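Local coordinates for protein chorismate mutase (Corynebacterium glutamicum, PDB 5HUB) that probably catalyses the pericyclic rearrangement of chorismate to prephenate in the shikimate pathway, as a small all-helical dimer, at residues A[61-66]-A[76-81]. Residues are numbered along the deposited sequence; the frame is centred on the assembly and turned at random.
Sequences AIINQF and ALAGIL
In the all-helical type II chorismate mutase fold, helix 49-70 turns back into the short C-terminal helix 74-84, and Phe66 meets Leu77, Ala78 and Leu81 on the inner side of this helical hairpin. The two segments run roughly antiparallel, at 139°, with axes 8.6 Å apart. Ala78 is the point of closest backbone approach: its CA lies 5.4 Å from that of Ile63. The Ala78 methyl fits between side chains of the facing helix, with CB 3.9 Å from Ile63 CG1 and 4.1 Å from Ile62 CG2. It also lies over one face of the Phe66 ring, 3.9 Å from CG and therefore near the root of the ring rather than its far end. Phe66 points toward helix 74-84, with CG anti to its own carbonyl carbon and beside the backbone N (chi1 -84°). No hydrogen bond crosses the interface, so the contact is apolar packing. Leu81 also touches Val32 and Arg35 of helix 11-42, tying the hairpin to the long first helix, while Leu29 of the second subunit packs on Phe66 and Leu77 meets its own counterpart there. Leu77 crosses the Phe66 side chain at about a right angle and sets CD2 at the ring edge, in plane, 3.7 Å from CE2; Leu81 CD1 comes in obliquely, 3.6 Å from Phe66 CZ.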
ATOM      1  N   ALA A  61       8.316   7.300 -12.911  1.00 14.52           N
ATOM      2  CA  ALA A  61       8.470   8.245 -11.811  1.00 14.23           C
ATOM      3  C   ALA A  61       7.824   7.696 -10.526  1.00 14.78           C
ATOM      4  O   ALA A  61       8.344   7.919  -9.435  1.00 16.30           O
ATOM      5  CB  ALA A  61       7.793   9.551 -12.170  1.00 15.89           C
ATOM      6  N   ILE A  62       6.653   7.120 -10.653  1.00 14.51           N
ATOM      7  CA  ILE A  62       5.919   6.601  -9.501  1.00 14.47           C
ATOM      8  C   ILE A  62       6.738   5.445  -8.902  1.00 15.02           C
ATOM      9  O   ILE A  62       6.927   5.370  -7.675  1.00 16.72           O
ATOM     10  CB  ILE A  62       4.494   6.153  -9.894  1.00 15.01           C
ATOM     11  CG1 ILE A  62       3.686   7.409 -10.302  1.00 16.45           C
ATOM     12  CG2 ILE A  62       3.856   5.354  -8.720  1.00 15.63           C
ATOM     13  CD1 ILE A  62       2.353   7.091 -10.909  1.00 18.40           C
ATOM     14  N   ILE A  63       7.195   4.527  -9.713  1.00 14.16           N
ATOM     15  CA  ILE A  63       8.000   3.392  -9.255  1.00 15.21           C
ATOM     16  C   ILE A  63       9.237   3.895  -8.533  1.00 14.96           C
ATOM     17  O   ILE A  63       9.587   3.450  -7.452  1.00 16.54           O
ATOM     18  CB  ILE A  63       8.323   2.432 -10.433  1.00 16.18           C
ATOM     19  CG1 ILE A  63       7.046   1.756 -10.912  1.00 16.74           C
ATOM     20  CG2 ILE A  63       9.422   1.465 -10.063  1.00 16.54           C
ATOM     21  CD1 ILE A  63       7.121   1.139 -12.313  1.00 18.67           C
ATOM     22  N   ASN A  64       9.899   4.889  -9.097  1.00 16.56           N
ATOM     23  CA  ASN A  64      11.104   5.478  -8.542  1.00 16.25           C
ATOM     24  C   ASN A  64      10.805   6.164  -7.226  1.00 15.83           C
ATOM     25  O   ASN A  64      11.589   6.092  -6.282  1.00 17.84           O
ATOM     26  CB  ASN A  64      11.769   6.487  -9.489  1.00 18.50           C
ATOM     27  CG  ASN A  64      12.444   5.833 -10.688  1.00 21.16           C
ATOM     28  OD1 ASN A  64      12.715   4.632 -10.699  1.00 26.74           O
ATOM     29  ND2 ASN A  64      12.762   6.634 -11.684  1.00 24.19           N
ATOM     30  N   GLN A  65       9.712   6.901  -7.164  1.00 15.44           N
ATOM     31  CA  GLN A  65       9.332   7.527  -5.919  1.00 15.33           C
ATOM     32  C   GLN A  65       9.135   6.476  -4.816  1.00 15.59           C
ATOM     33  O   GLN A  65       9.602   6.659  -3.688  1.00 16.86           O
ATOM     34  CB  GLN A  65       8.032   8.313  -6.080  1.00 15.47           C
ATOM     35  CG  GLN A  65       7.468   8.852  -4.744  1.00 16.51           C
ATOM     36  CD  GLN A  65       6.147   9.535  -4.918  1.00 18.19           C
ATOM     37  OE1 GLN A  65       5.531   9.436  -5.971  1.00 23.55           O
ATOM     38  NE2 GLN A  65       5.695  10.243  -3.901  1.00 21.34           N
ATOM     39  N   PHE A  66       8.390   5.443  -5.134  1.00 15.36           N
ATOM     40  CA  PHE A  66       8.129   4.405  -4.092  1.00 15.34           C
ATOM     41  C   PHE A  66       9.446   3.748  -3.694  1.00 15.90           C
ATOM     42  O   PHE A  66       9.676   3.536  -2.476  1.00 16.53           O
ATOM     43  CB  PHE A  66       7.119   3.405  -4.619  1.00 15.44           C
ATOM     44  CG  PHE A  66       5.688   3.832  -4.463  1.00 15.52           C
ATOM     45  CD1 PHE A  66       5.191   4.956  -5.057  1.00 16.83           C
ATOM     46  CD2 PHE A  66       4.842   3.130  -3.618  1.00 18.60           C
ATOM     47  CE1 PHE A  66       3.891   5.350  -4.909  1.00 17.28           C
ATOM     48  CE2 PHE A  66       3.545   3.542  -3.422  1.00 18.39           C
ATOM     49  CZ  PHE A  66       3.063   4.657  -4.079  1.00 17.93           C
ATOM     50  N   ALA A  76       7.393  -3.000  -6.164  1.00 18.02           N
ATOM     51  CA  ALA A  76       6.316  -3.929  -6.142  1.00 19.14           C
ATOM     52  C   ALA A  76       5.005  -3.271  -5.653  1.00 16.41           C
ATOM     53  O   ALA A  76       3.932  -3.545  -6.177  1.00 17.79           O
ATOM     54  CB  ALA A  76       6.681  -5.081  -5.207  1.00 18.76           C
ATOM     55  N   LEU A  77       5.105  -2.434  -4.642  1.00 16.22           N
ATOM     56  CA  LEU A  77       3.941  -1.754  -4.158  1.00 15.94           C
ATOM     57  C   LEU A  77       3.345  -0.816  -5.258  1.00 14.77           C
ATOM     58  O   LEU A  77       2.136  -0.799  -5.499  1.00 15.68           O
ATOM     59  CB  LEU A  77       4.273  -0.962  -2.885  1.00 16.29           C
ATOM     60  CG  LEU A  77       3.175  -0.018  -2.350  1.00 19.23           C
ATOM     61  CD1 LEU A  77       1.895  -0.791  -2.064  1.00 19.06           C
ATOM     62  CD2 LEU A  77       3.656   0.691  -1.093  1.00 19.63           C
ATOM     63  N   ALA A  78       4.209  -0.012  -5.887  1.00 15.75           N
ATOM     64  CA  ALA A  78       3.787   0.818  -7.003  1.00 14.98           C
ATOM     65  C   ALA A  78       3.094  -0.024  -8.115  1.00 15.80           C
ATOM     66  O   ALA A  78       2.065   0.376  -8.649  1.00 16.49           O
ATOM     67  CB  ALA A  78       4.991   1.585  -7.595  1.00 16.18           C
ATOM     68  N   GLY A  79       3.665  -1.203  -8.405  1.00 16.86           N
ATOM     69  CA  GLY A  79       3.121  -2.120  -9.399  1.00 18.64           C
ATOM     70  C   GLY A  79       1.709  -2.587  -9.112  1.00 18.19           C
ATOM     71  O   GLY A  79       0.847  -2.620  -9.956  1.00 19.71           O
ATOM     72  N   ILE A  80       1.442  -2.882  -7.833  1.00 16.14           N
ATOM     73  CA  ILE A  80       0.090  -3.167  -7.430  1.00 15.91           C
ATOM     74  C   ILE A  80      -0.871  -2.016  -7.723  1.00 14.89           C
ATOM     75  O   ILE A  80      -1.964  -2.213  -8.262  1.00 17.10           O
ATOM     76  CB  ILE A  80       0.035  -3.553  -5.906  1.00 16.01           C
ATOM     77  CG1 ILE A  80       0.672  -4.917  -5.731  1.00 18.02           C
ATOM     78  CG2 ILE A  80      -1.406  -3.636  -5.440  1.00 17.43           C
ATOM     79  CD1 ILE A  80       0.898  -5.284  -4.242  1.00 19.93           C
ATOM     80  N   LEU A  81      -0.488  -0.830  -7.305  1.00 14.62           N
ATOM     81  CA  LEU A  81      -1.359   0.324  -7.424  1.00 14.93           C
ATOM     82  C   LEU A  81      -1.624   0.613  -8.925  1.00 15.08           C
ATOM     83  O   LEU A  81      -2.718   0.945  -9.321  1.00 15.94           O
ATOM     84  CB  LEU A  81      -0.748   1.514  -6.739  1.00 15.20           C
ATOM     85  CG  LEU A  81      -0.567   1.380  -5.238  1.00 15.12           C
ATOM     86  CD1 LEU A  81       0.101   2.616  -4.666  1.00 15.52           C
ATOM     87  CD2 LEU A  81      -1.867   1.046  -4.550  1.00 15.57           C
TER